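Local atomic coordinates of aminotransferase (Paracoccus denitrificans, PDB entry 4GRX), a protein that probably catalyses the pyridoxal phosphate-dependent transfer of amino groups from amine donors to carbonyl acceptors, as a class III omega-aminotransferase. Residues Y199-E202 against G203-E206; L357-N360 against V361-L364; A214-L217 against E218-T222; A348-V351 against V352-G356. One frame throughout, in Å; residues are numbered along the deposited sequence.

Interaction 1. Residues Y199-E202 against G203-E206; sequences YGEE and GETE
E201 and E204 close a type II beta turn, E204 N donating to E201 O over 2.8 Å, with the nitrogen lying above the plane of that carbonyl. G203 occupies the third position with phi at 59°, a sign that suits a residue without a side chain in this turn type. The turn lies on the surface, in the link between helix 196-199 and helix 206-224.

Its distinguishing feature is that E204 returns to the backbone across the turn. With CG anti to the backbone N (chi1 177°) and the rest of the chain extended, the side chain reaches back across the turn to the amide of E201. There OE1 accepts from E201 N at 2.6 Å in a nearly straight bond, met on the anti side, 23° out of the carboxylate plane. The turn is thus tied at both ends of E201: its carbonyl by the E204 amide, its amide by the E204 carboxylate.

The two carboxylates stand close, E201 OE1 and E204 OE1 being 4.6 Å apart, a crowding of like charge that is probably eased by R212. From helix 206-224, beyond the turn, R212 NH2 forms a salt bridge with E204 OE1 and a hydrogen bond with Y199 O. Aliphatic carbon fills in beside these polar links: E201 CB lies 3.5 Å from E204 OE1, and G200 CA sits 3.4 Å from E204 OE1.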
ATOM      1  N   TYR A 199     -23.121 -14.650 -19.333  1.00 30.93           N
ATOM      2  CA  TYR A 199     -22.426 -14.586 -20.618  1.00 31.44           C
ATOM      3  C   TYR A 199     -22.611 -15.818 -21.517  1.00 32.52           C
ATOM      4  O   TYR A 199     -22.144 -15.832 -22.663  1.00 32.37           O
ATOM      5  CB  TYR A 199     -20.940 -14.210 -20.419  1.00 30.13           C
ATOM      6  CG  TYR A 199     -20.721 -12.849 -19.742  1.00 30.20           C
ATOM      7  CD1 TYR A 199     -20.318 -12.761 -18.394  1.00 29.84           C
ATOM      8  CD2 TYR A 199     -20.918 -11.650 -20.442  1.00 30.56           C
ATOM      9  CE1 TYR A 199     -20.123 -11.528 -17.772  1.00 29.16           C
ATOM     10  CE2 TYR A 199     -20.722 -10.411 -19.833  1.00 29.94           C
ATOM     11  CZ  TYR A 199     -20.327 -10.352 -18.499  1.00 29.53           C
ATOM     12  OH  TYR A 199     -20.125  -9.121 -17.899  1.00 28.91           O
ATOM     13  N   GLY A 200     -23.304 -16.836 -21.005  1.00 33.76           N
ATOM     14  CA  GLY A 200     -23.614 -18.039 -21.786  1.00 35.76           C
ATOM     15  C   GLY A 200     -24.561 -17.700 -22.917  1.00 37.84           C
ATOM     16  O   GLY A 200     -25.441 -16.864 -22.746  1.00 38.39           O
ATOM     17  N   GLU A 201     -24.387 -18.339 -24.069  1.00 39.86           N
ATOM     18  CA  GLU A 201     -25.210 -18.035 -25.250  1.00 42.85           C
ATOM     19  C   GLU A 201     -26.504 -18.851 -25.395  1.00 44.91           C
ATOM     20  O   GLU A 201     -26.683 -19.886 -24.746  1.00 44.65           O
ATOM     21  CB  GLU A 201     -24.377 -18.120 -26.522  1.00 43.71           C
ATOM     22  CG  GLU A 201     -23.660 -16.823 -26.830  1.00 44.78           C
ATOM     23  CD  GLU A 201     -22.488 -17.007 -27.776  1.00 46.44           C
ATOM     24  OE1 GLU A 201     -22.505 -17.983 -28.568  1.00 48.68           O
ATOM     25  OE2 GLU A 201     -21.549 -16.174 -27.726  1.00 44.64           O
ATOM     26  N   GLU A 202     -27.401 -18.359 -26.251  1.00 46.99           N
ATOM     27  CA  GLU A 202     -28.661 -19.028 -26.557  1.00 49.62           C
ATOM     28  C   GLU A 202     -28.378 -20.502 -26.816  1.00 49.39           C
ATOM     29  O   GLU A 202     -27.598 -20.844 -27.711  1.00 48.88           O
ATOM     30  CB  GLU A 202     -29.332 -18.385 -27.777  1.00 52.71           C
ATOM     31  CG  GLU A 202     -30.855 -18.530 -27.818  1.00 57.41           C
ATOM     32  CD  GLU A 202     -31.457 -18.381 -29.225  1.00 61.84           C
ATOM     33  OE1 GLU A 202     -30.787 -17.843 -30.142  1.00 62.65           O
ATOM     34  OE2 GLU A 202     -32.622 -18.813 -29.427  1.00 65.17           O
ATOM     35  N   GLY A 203     -28.980 -21.360 -25.996  1.00 49.20           N
ATOM     36  CA  GLY A 203     -28.810 -22.808 -26.107  0.88 48.86           C
ATOM     37  C   GLY A 203     -27.386 -23.326 -25.980  1.00 47.04           C
ATOM     38  O   GLY A 203     -27.070 -24.374 -26.519  1.00 48.48           O
ATOM     39  N   GLU A 204     -26.523 -22.596 -25.277  1.00 44.27           N
ATOM     40  CA  GLU A 204     -25.148 -23.033 -25.024  1.00 42.05           C
ATOM     41  C   GLU A 204     -25.074 -23.639 -23.623  1.00 41.36           C
ATOM     42  O   GLU A 204     -25.451 -22.981 -22.648  1.00 40.97           O
ATOM     43  CB  GLU A 204     -24.178 -21.845 -25.165  1.00 39.82           C
ATOM     44  CG  GLU A 204     -22.715 -22.136 -24.858  1.00 38.26           C
ATOM     45  CD  GLU A 204     -21.826 -20.891 -24.897  1.00 36.83           C
ATOM     46  OE1 GLU A 204     -22.234 -19.833 -24.366  1.00 36.52           O
ATOM     47  OE2 GLU A 204     -20.700 -20.963 -25.441  1.00 35.77           O
ATOM     48  N   THR A 205     -24.604 -24.886 -23.522  1.00 41.25           N
ATOM     49  CA  THR A 205     -24.435 -25.545 -22.215  1.00 40.59           C
ATOM     50  C   THR A 205     -23.238 -24.992 -21.461  1.00 38.88           C
ATOM     51  O   THR A 205     -22.394 -24.294 -22.025  1.00 37.95           O
ATOM     52  CB  THR A 205     -24.202 -27.060 -22.334  1.00 41.46           C
ATOM     53  OG1 THR A 205     -22.857 -27.293 -22.776  1.00 40.72           O
ATOM     54  CG2 THR A 205     -25.199 -27.695 -23.284  1.00 42.88           C
ATOM     55  N   GLU A 206     -23.154 -25.335 -20.182  1.00 38.80           N
ATOM     56  CA  GLU A 206     -22.068 -24.863 -19.336  1.00 37.27           C
ATOM     57  C   GLU A 206     -20.714 -25.370 -19.833  1.00 36.01           C
ATOM     58  O   GLU A 206     -19.737 -24.617 -19.843  1.00 34.65           O
ATOM     59  CB  GLU A 206     -22.322 -25.261 -17.885  1.00 38.24           C
ATOM     60  CG  GLU A 206     -21.368 -24.614 -16.894  1.00 38.19           C
ATOM     61  CD  GLU A 206     -21.931 -24.525 -15.483  1.00 39.29           C
ATOM     62  OE1 GLU A 206     -23.123 -24.857 -15.268  1.00 40.70           O
ATOM     63  OE2 GLU A 206     -21.170 -24.111 -14.583  1.00 39.16           O
TER

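Interaction 2. Residues L357-N360 against V361-L364; sequences LAEN and VRRL
N360 meets two residues of the next turn with different ends of its amide. A chi1 of -160° sets CG beside its own carbonyl carbon and swings the amide forward along the helix. OD1 comes to 2.8 Å from R363 NH2, but the angle at the donor is too poor for a hydrogen bond, and the amide and guanidinium planes stand almost perpendicular, 89° apart; this may be at most a loose charge-dipole approach. ND2 lies 3.5 Å from CD1 of L364, a methyl lying against the amide, while the hydrogen bonds of ND2 run out of the helix to F439 O and L441 O. With an alanine here, F439 O and L441 O would probably lose their shared donor and the L364 methyl its neighbour.

These are i to i+3 and i to i+4 neighbours in the first turns of helix 357-375, whose backbone bonds include R363 N to E359 O at 2.9 Å.

On the solvent side E359 and R362 form an i to i+3 salt bridge. E359 is bent at chi2 (68°), which brings the carboxylate round to R362, and OE1 receives NE at 2.8 Å, nearly along its own C-O bond and slightly tilted from the guanidinium plane. The two side chains cross at about a right angle. A358 O sits over one face of the R362 guanidinium, and R362 NH1 reaches on to the carbonyl of G278.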
ATOM      1  N   LEU A 357     -13.458 -21.297  13.289  1.00 40.62           N
ATOM      2  CA  LEU A 357     -14.123 -20.306  12.431  1.00 38.34           C
ATOM      3  C   LEU A 357     -14.410 -20.828  11.031  1.00 37.25           C
ATOM      4  O   LEU A 357     -15.551 -20.772  10.577  1.00 37.07           O
ATOM      5  CB  LEU A 357     -13.337 -18.998  12.375  1.00 36.78           C
ATOM      6  CG  LEU A 357     -13.826 -17.962  13.393  1.00 37.07           C
ATOM      7  CD1 LEU A 357     -13.543 -18.386  14.827  1.00 39.11           C
ATOM      8  CD2 LEU A 357     -13.192 -16.610  13.093  1.00 35.52           C
ATOM      9  N   ALA A 358     -13.367 -21.323  10.361  1.00 36.85           N
ATOM     10  CA  ALA A 358     -13.470 -21.991   9.049  1.00 35.88           C
ATOM     11  C   ALA A 358     -14.451 -23.162   9.040  1.00 37.54           C
ATOM     12  O   ALA A 358     -15.234 -23.291   8.093  1.00 36.64           O
ATOM     13  CB  ALA A 358     -12.100 -22.448   8.577  1.00 35.61           C
ATOM     14  N   GLU A 359     -14.420 -23.999  10.090  1.00 39.97           N
ATOM     15  CA  GLU A 359     -15.366 -25.113  10.173  1.00 42.13           C
ATOM     16  C   GLU A 359     -16.792 -24.596  10.292  1.00 41.97           C
ATOM     17  O   GLU A 359     -17.714 -25.157   9.690  1.00 42.66           O
ATOM     18  CB  GLU A 359     -15.035 -26.098  11.305  1.00 45.16           C
ATOM     19  CG  GLU A 359     -15.952 -27.326  11.377  1.00 47.74           C
ATOM     20  CD  GLU A 359     -15.809 -28.293  10.197  1.00 48.40           C
ATOM     21  OE1 GLU A 359     -15.508 -27.867   9.059  1.00 46.53           O
ATOM     22  OE2 GLU A 359     -16.004 -29.509  10.395  1.00 51.15           O
ATOM     23  N   ASN A 360     -16.968 -23.508  11.035  1.00 41.32           N
ATOM     24  CA  ASN A 360     -18.275 -22.849  11.128  1.00 41.23           C
ATOM     25  C   ASN A 360     -18.865 -22.477   9.753  1.00 39.57           C
ATOM     26  O   ASN A 360     -20.080 -22.562   9.550  1.00 40.14           O
ATOM     27  CB  ASN A 360     -18.198 -21.630  12.043  1.00 40.64           C
ATOM     28  CG  ASN A 360     -19.555 -21.204  12.564  1.00 41.52           C
ATOM     29  OD1 ASN A 360     -20.224 -21.957  13.273  1.00 44.06           O
ATOM     30  ND2 ASN A 360     -19.960 -19.982  12.232  1.00 39.77           N
ATOM     31  N   VAL A 361     -17.996 -22.101   8.815  1.00 37.77           N
ATOM     32  CA  VAL A 361     -18.410 -21.773   7.449  1.00 36.54           C
ATOM     33  C   VAL A 361     -18.909 -23.018   6.725  1.00 38.27           C
ATOM     34  O   VAL A 361     -19.982 -23.000   6.114  1.00 38.62           O
ATOM     35  CB  VAL A 361     -17.260 -21.131   6.634  1.00 34.24           C
ATOM     36  CG1 VAL A 361     -17.645 -20.961   5.167  1.00 32.92           C
ATOM     37  CG2 VAL A 361     -16.857 -19.796   7.237  1.00 32.89           C
ATOM     38  N   ARG A 362     -18.125 -24.093   6.789  1.00 39.66           N
ATOM     39  CA  ARG A 362     -18.490 -25.335   6.125  1.00 41.17           C
ATOM     40  C   ARG A 362     -19.825 -25.820   6.658  1.00 43.07           C
ATOM     41  O   ARG A 362     -20.675 -26.239   5.883  1.00 43.66           O
ATOM     42  CB  ARG A 362     -17.415 -26.399   6.321  1.00 42.91           C
ATOM     43  CG  ARG A 362     -16.288 -26.345   5.308  1.00 41.84           C
ATOM     44  CD  ARG A 362     -15.289 -27.487   5.513  1.00 43.84           C
ATOM     45  NE  ARG A 362     -14.342 -27.226   6.604  1.00 44.48           N
ATOM     46  CZ  ARG A 362     -13.266 -26.435   6.515  1.00 43.14           C
ATOM     47  NH1 ARG A 362     -12.979 -25.787   5.383  1.00 41.24           N
ATOM     48  NH2 ARG A 362     -12.475 -26.274   7.570  1.00 43.77           N
ATOM     49  N   ARG A 363     -20.002 -25.725   7.977  1.00 44.29           N
ATOM     50  CA  ARG A 363     -21.212 -26.191   8.682  1.00 46.82           C
ATOM     51  C   ARG A 363     -22.503 -25.423   8.332  1.00 45.75           C
ATOM     52  O   ARG A 363     -23.587 -26.008   8.281  1.00 47.25           O
ATOM     53  CB  ARG A 363     -20.981 -26.123  10.195  1.00 48.81           C
ATOM     54  CG  ARG A 363     -21.885 -27.017  11.036  1.00 53.01           C
ATOM     55  CD  ARG A 363     -22.096 -26.465  12.447  1.00 54.63           C
ATOM     56  NE  ARG A 363     -20.989 -25.592  12.844  1.00 53.64           N
ATOM     57  CZ  ARG A 363     -20.649 -25.289  14.097  1.00 54.87           C
ATOM     58  NH1 ARG A 363     -21.326 -25.791  15.136  1.00 57.38           N
ATOM     59  NH2 ARG A 363     -19.609 -24.479  14.308  1.00 52.83           N
ATOM     60  N   LEU A 364     -22.384 -24.115   8.104  1.00 42.88           N
ATOM     61  CA  LEU A 364     -23.564 -23.267   7.951  1.00 42.12           C
ATOM     62  C   LEU A 364     -23.865 -22.897   6.505  1.00 40.29           C
ATOM     63  O   LEU A 364     -24.900 -22.286   6.230  1.00 40.10           O
ATOM     64  CB  LEU A 364     -23.465 -22.022   8.844  1.00 41.04           C
ATOM     65  CG  LEU A 364     -23.481 -22.334  10.351  1.00 43.08           C
ATOM     66  CD1 LEU A 364     -23.088 -21.122  11.182  1.00 41.94           C
ATOM     67  CD2 LEU A 364     -24.825 -22.893  10.817  1.00 45.58           C
TER

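Interaction 3. Residues A214-L217 against E218-T222; sequences AREL and EDTIT
L217 and I221 cross obliquely on the buried side of the helix, their CD1 methyls 3.6 Å apart. A chi1 of 165° sends the leucine branch past its own carbonyl carbon, and CD1 runs forward along the helix while I221 CG1 points back, which brings the two methyls together. I221 CG1 also rests 3.5 Å from L217 O, beside the carbonyl whose hydrogen bond goes to I221 N.

T220 uses its side chain quite differently. Its OG1 lies beside its own backbone N (chi1 -57°) and donates to E216 O at 2.9 Å. The amide T220 N reaches the same oxygen at 3.0 Å from the opposite face of the carbonyl plane, so E216 O is gripped by two donors. Replacing T220 by valine would probably cost E216 O its second donor and leave an apolar methyl facing that carbonyl. T222, two residues on and on another side of the helix, repeats this common helical feature, its OG1 donating to E218 O at 3.0 Å.

The carboxylates of E216 and E218 bond to neighbouring parts of the fold, T192 N and the Y261 hydroxyl. L217 meets I254 and L258 of helix 250-260, and T220 touches L191 of strand 188-191. Buried L217 and I221 against exposed R215, D219 and T222 mark an amphipathic helix, here packed on the edge of the seven-stranded mixed sheet of the PLP-dependent aminotransferase fold.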
ATOM      1  N   ALA A 214     -11.882 -21.442 -23.034  1.00 29.71           N
ATOM      2  CA  ALA A 214     -10.580 -22.074 -23.204  1.00 29.93           C
ATOM      3  C   ALA A 214     -10.059 -21.662 -24.582  1.00 29.93           C
ATOM      4  O   ALA A 214      -8.899 -21.281 -24.753  1.00 29.17           O
ATOM      5  CB  ALA A 214     -10.704 -23.594 -23.080  1.00 30.70           C
ATOM      6  N   ARG A 215     -10.969 -21.713 -25.545  1.00 31.08           N
ATOM      7  CA  ARG A 215     -10.720 -21.346 -26.921  1.00 31.60           C
ATOM      8  C   ARG A 215     -10.378 -19.862 -27.025  1.00 30.93           C
ATOM      9  O   ARG A 215      -9.434 -19.490 -27.723  1.00 31.68           O
ATOM     10  CB  ARG A 215     -11.959 -21.689 -27.742  1.00 32.53           C
ATOM     11  CG  ARG A 215     -11.796 -21.667 -29.248  1.00 33.83           C
ATOM     12  CD  ARG A 215     -12.892 -22.488 -29.920  1.00 35.09           C
ATOM     13  NE  ARG A 215     -14.244 -22.041 -29.574  1.00 35.16           N
ATOM     14  CZ  ARG A 215     -15.190 -22.821 -29.033  1.00 35.77           C
ATOM     15  NH1 ARG A 215     -14.947 -24.109 -28.776  1.00 36.48           N
ATOM     16  NH2 ARG A 215     -16.392 -22.317 -28.761  1.00 35.23           N
ATOM     17  N   GLU A 216     -11.134 -19.020 -26.326  1.00 30.60           N
ATOM     18  CA  GLU A 216     -10.909 -17.568 -26.345  1.00 30.40           C
ATOM     19  C   GLU A 216      -9.510 -17.224 -25.828  1.00 29.30           C
ATOM     20  O   GLU A 216      -8.861 -16.307 -26.348  1.00 28.70           O
ATOM     21  CB  GLU A 216     -11.986 -16.811 -25.543  1.00 30.76           C
ATOM     22  CG  GLU A 216     -11.676 -15.329 -25.322  1.00 31.46           C
ATOM     23  CD  GLU A 216     -12.269 -14.737 -24.034  1.00 32.47           C
ATOM     24  OE1 GLU A 216     -11.861 -15.104 -22.903  1.00 32.17           O
ATOM     25  OE2 GLU A 216     -13.145 -13.862 -24.144  1.00 33.48           O
ATOM     26  N   LEU A 217      -9.048 -17.947 -24.811  1.00 28.37           N
ATOM     27  CA  LEU A 217      -7.717 -17.692 -24.275  1.00 27.83           C
ATOM     28  C   LEU A 217      -6.668 -18.016 -25.322  1.00 28.75           C
ATOM     29  O   LEU A 217      -5.770 -17.208 -25.582  1.00 28.52           O
ATOM     30  CB  LEU A 217      -7.452 -18.484 -22.984  1.00 27.56           C
ATOM     31  CG  LEU A 217      -6.009 -18.622 -22.475  1.00 27.04           C
ATOM     32  CD1 LEU A 217      -5.323 -17.277 -22.288  1.00 26.05           C
ATOM     33  CD2 LEU A 217      -5.966 -19.418 -21.179  1.00 27.04           C
ATOM     34  N   GLU A 218      -6.788 -19.192 -25.932  1.00 30.03           N
ATOM     35  CA  GLU A 218      -5.825 -19.614 -26.928  1.00 30.70           C
ATOM     36  C   GLU A 218      -5.738 -18.636 -28.095  1.00 30.80           C
ATOM     37  O   GLU A 218      -4.639 -18.359 -28.595  1.00 31.48           O
ATOM     38  CB  GLU A 218      -6.141 -21.009 -27.428  1.00 32.86           C
ATOM     39  CG  GLU A 218      -4.971 -21.643 -28.168  1.00 35.03           C
ATOM     40  CD  GLU A 218      -4.790 -23.080 -27.763  1.00 37.05           C
ATOM     41  OE1 GLU A 218      -5.548 -23.542 -26.880  1.00 37.72           O
ATOM     42  OE2 GLU A 218      -3.899 -23.744 -28.317  1.00 38.37           O
ATOM     43  N   ASP A 219      -6.892 -18.126 -28.523  1.00 30.25           N
ATOM     44  CA  ASP A 219      -6.960 -17.108 -29.558  1.00 29.84           C
ATOM     45  C   ASP A 219      -6.206 -15.848 -29.132  1.00 27.69           C
ATOM     46  O   ASP A 219      -5.451 -15.266 -29.923  1.00 27.74           O
ATOM     47  CB  ASP A 219      -8.415 -16.771 -29.879  1.00 31.36           C
ATOM     48  CG  ASP A 219      -9.129 -17.870 -30.682  1.00 34.15           C
ATOM     49  OD1 ASP A 219      -8.514 -18.862 -31.145  1.00 35.44           O
ATOM     50  OD2 ASP A 219     -10.344 -17.723 -30.871  1.00 35.60           O
ATOM     51  N   THR A 220      -6.390 -15.437 -27.886  1.00 25.50           N
ATOM     52  CA  THR A 220      -5.679 -14.283 -27.368  1.00 24.38           C
ATOM     53  C   THR A 220      -4.167 -14.529 -27.402  1.00 24.08           C
ATOM     54  O   THR A 220      -3.394 -13.665 -27.832  1.00 23.74           O
ATOM     55  CB  THR A 220      -6.133 -13.960 -25.942  1.00 23.62           C
ATOM     56  OG1 THR A 220      -7.540 -13.747 -25.961  1.00 23.96           O
ATOM     57  CG2 THR A 220      -5.450 -12.703 -25.410  1.00 22.81           C
ATOM     58  N   ILE A 221      -3.761 -15.722 -26.977  1.00 23.98           N
ATOM     59  CA  ILE A 221      -2.354 -16.084 -26.971  1.00 24.00           C
ATOM     60  C   ILE A 221      -1.777 -16.083 -28.392  1.00 24.98           C
ATOM     61  O   ILE A 221      -0.648 -15.630 -28.584  1.00 25.42           O
ATOM     62  CB  ILE A 221      -2.081 -17.418 -26.234  1.00 24.11           C
ATOM     63  CG1 ILE A 221      -2.329 -17.245 -24.737  1.00 23.16           C
ATOM     64  CG2 ILE A 221      -0.640 -17.859 -26.446  1.00 24.61           C
ATOM     65  CD1 ILE A 221      -2.408 -18.547 -23.978  1.00 23.90           C
ATOM     66  N   THR A 222      -2.549 -16.583 -29.367  1.00 25.20           N
ATOM     67  CA  THR A 222      -2.178 -16.552 -30.788  1.00 25.85           C
ATOM     68  C   THR A 222      -2.088 -15.112 -31.317  1.00 25.55           C
ATOM     69  O   THR A 222      -1.199 -14.788 -32.087  1.00 25.81           O
ATOM     70  CB  THR A 222      -3.188 -17.370 -31.637  1.00 26.52           C
ATOM     71  OG1 THR A 222      -3.182 -18.731 -31.199  1.00 27.10           O
ATOM     72  CG2 THR A 222      -2.851 -17.341 -33.113  1.00 27.31           C
TER

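Interaction 4. Residues A348-V351 against V352-G356; sequences AIDV and VMNEG
D350 OD1 accepts from N354 ND2 at 2.8 Å, a nearly straight i to i+4 bond (164°) near the C-terminal end of helix 339-354. D350 OD1 lies in the amide plane of N354, while ND2 meets the carboxylate on its anti side, 25° out of plane, the two flat groups being 68° apart. The same pair is joined through the backbone, N354 N to D350 O at 2.9 Å, so side chain and main chain hold the last turn together.

One residue on, E355 N still reaches V351 O at 3.1 Å, although E355 has left helical geometry and its amide comes from above the carbonyl plane. G356, with positive phi, then stands at the N-cap of the next helix.

Packing spreads from here. E355 lays its carboxylate end over the V351 CG2 methyl, OE1 3.8 Å away. I349 and M353 lie side by side, pointing the same way, with I349 CG2 4.0 Å from M353 SD, and both also touch V115 of helix 103-115.

E355 OE2 has a long, weak ion pair with K347 NZ. The N354 bond probably steadies the D350 carboxylate, whose OD2 lies 4.6 Å from E355 OE2, a proximity likely to be unfavourable.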
ATOM      1  N   ALA A 348      -4.323 -14.773  13.650  1.00 35.62           N
ATOM      2  CA  ALA A 348      -5.505 -14.870  12.784  1.00 34.00           C
ATOM      3  C   ALA A 348      -5.582 -16.225  12.064  1.00 34.11           C
ATOM      4  O   ALA A 348      -6.641 -16.860  12.034  1.00 33.81           O
ATOM      5  CB  ALA A 348      -5.555 -13.718  11.785  1.00 32.09           C
ATOM      6  N   ILE A 349      -4.459 -16.655  11.489  1.00 34.69           N
ATOM      7  CA  ILE A 349      -4.355 -17.977  10.867  1.00 35.30           C
ATOM      8  C   ILE A 349      -4.728 -19.084  11.875  1.00 37.51           C
ATOM      9  O   ILE A 349      -5.526 -19.976  11.570  1.00 37.38           O
ATOM     10  CB  ILE A 349      -2.958 -18.187  10.222  1.00 35.73           C
ATOM     11  CG1 ILE A 349      -2.820 -17.250   9.006  1.00 33.59           C
ATOM     12  CG2 ILE A 349      -2.734 -19.650   9.821  1.00 36.58           C
ATOM     13  CD1 ILE A 349      -1.409 -16.849   8.656  1.00 34.04           C
ATOM     14  N   ASP A 350      -4.181 -18.993  13.081  1.00 39.78           N
ATOM     15  CA  ASP A 350      -4.490 -19.963  14.131  1.00 42.34           C
ATOM     16  C   ASP A 350      -5.979 -19.939  14.492  1.00 41.98           C
ATOM     17  O   ASP A 350      -6.614 -20.993  14.550  1.00 43.18           O
ATOM     18  CB  ASP A 350      -3.619 -19.740  15.374  1.00 44.74           C
ATOM     19  CG  ASP A 350      -3.672 -20.912  16.350  1.00 47.83           C
ATOM     20  OD1 ASP A 350      -4.210 -21.986  15.990  1.00 48.18           O
ATOM     21  OD2 ASP A 350      -3.163 -20.767  17.487  1.00 50.10           O
ATOM     22  N   VAL A 351      -6.534 -18.747  14.718  1.00 40.67           N
ATOM     23  CA  VAL A 351      -7.953 -18.602  15.079  1.00 40.18           C
ATOM     24  C   VAL A 351      -8.888 -19.225  14.033  1.00 38.90           C
ATOM     25  O   VAL A 351      -9.788 -19.999  14.378  1.00 39.97           O
ATOM     26  CB  VAL A 351      -8.336 -17.124  15.347  1.00 39.02           C
ATOM     27  CG1 VAL A 351      -9.848 -16.922  15.287  1.00 38.13           C
ATOM     28  CG2 VAL A 351      -7.794 -16.667  16.696  1.00 40.87           C
ATOM     29  N   VAL A 352      -8.658 -18.898  12.766  1.00 36.78           N
ATOM     30  CA  VAL A 352      -9.500 -19.369  11.672  1.00 35.69           C
ATOM     31  C   VAL A 352      -9.467 -20.906  11.552  1.00 37.58           C
ATOM     32  O   VAL A 352     -10.507 -21.573  11.620  1.00 38.68           O
ATOM     33  CB  VAL A 352      -9.130 -18.668  10.330  1.00 33.24           C
ATOM     34  CG1 VAL A 352      -9.891 -19.263   9.157  1.00 32.16           C
ATOM     35  CG2 VAL A 352      -9.408 -17.176  10.403  1.00 31.66           C
ATOM     36  N   MET A 353      -8.272 -21.470  11.430  1.00 38.46           N
ATOM     37  CA  MET A 353      -8.133 -22.891  11.127  1.00 39.74           C
ATOM     38  C   MET A 353      -8.239 -23.835  12.328  1.00 42.51           C
ATOM     39  O   MET A 353      -8.528 -25.021  12.156  1.00 44.08           O
ATOM     40  CB  MET A 353      -6.805 -23.127  10.410  1.00 39.80           C
ATOM     41  CG  MET A 353      -6.645 -22.389   9.090  1.00 37.33           C
ATOM     42  SD  MET A 353      -4.995 -22.629   8.401  1.00 37.81           S
ATOM     43  CE  MET A 353      -4.988 -24.396   8.098  1.00 39.58           C
ATOM     44  N   ASN A 354      -7.995 -23.333  13.537  1.00 43.41           N
ATOM     45  CA  ASN A 354      -7.905 -24.214  14.715  1.00 46.26           C
ATOM     46  C   ASN A 354      -8.853 -23.903  15.869  1.00 47.16           C
ATOM     47  O   ASN A 354      -8.968 -24.697  16.814  1.00 49.78           O
ATOM     48  CB  ASN A 354      -6.464 -24.287  15.233  1.00 47.79           C
ATOM     49  CG  ASN A 354      -5.479 -24.737  14.167  1.00 47.42           C
ATOM     50  OD1 ASN A 354      -5.681 -25.751  13.497  1.00 47.80           O
ATOM     51  ND2 ASN A 354      -4.403 -23.977  14.006  1.00 46.74           N
ATOM     52  N   GLU A 355      -9.509 -22.748  15.809  1.00 45.19           N
ATOM     53  CA  GLU A 355     -10.487 -22.373  16.824  1.00 46.02           C
ATOM     54  C   GLU A 355     -11.874 -22.285  16.213  1.00 44.82           C
ATOM     55  O   GLU A 355     -12.718 -21.538  16.703  1.00 44.51           O
ATOM     56  CB  GLU A 355     -10.123 -21.062  17.529  1.00 45.52           C
ATOM     57  CG  GLU A 355      -8.863 -21.125  18.375  1.00 47.62           C
ATOM     58  CD  GLU A 355      -8.479 -19.790  19.006  1.00 47.55           C
ATOM     59  OE1 GLU A 355      -9.384 -18.963  19.281  1.00 46.76           O
ATOM     60  OE2 GLU A 355      -7.260 -19.562  19.227  1.00 48.48           O
ATOM     61  N   GLY A 356     -12.087 -23.034  15.132  1.00 44.40           N
ATOM     62  CA  GLY A 356     -13.426 -23.337  14.633  1.00 44.42           C
ATOM     63  C   GLY A 356     -14.105 -22.396  13.657  1.00 42.42           C
ATOM     64  O   GLY A 356     -15.223 -22.666  13.222  1.00 42.91           O
TER

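Along the chain the order is interaction 1, 3, 4, 2. Interactions 1 and 3 are consecutive, the turn at 199-206 leading into helix 206-224, which carries 214-222; their centres are 19 Å apart and their nearest atoms about 6 Å. Interactions 4 and 2 sit on the consecutive helices 339-354 and 357-375, centres 11 Å apart, and touch directly: A358 N lies 3.1 Å from V352 O in a probable hydrogen bond, and L357 packs on V351. The two pairs are 33 to 41 Å apart between centres, with interactions 3 and 4 on opposite sides of the chain's centre. One pair thus belongs to the helix flanking edge strand 188-191 of the seven-stranded sheet, the other to the junction of two successive helices.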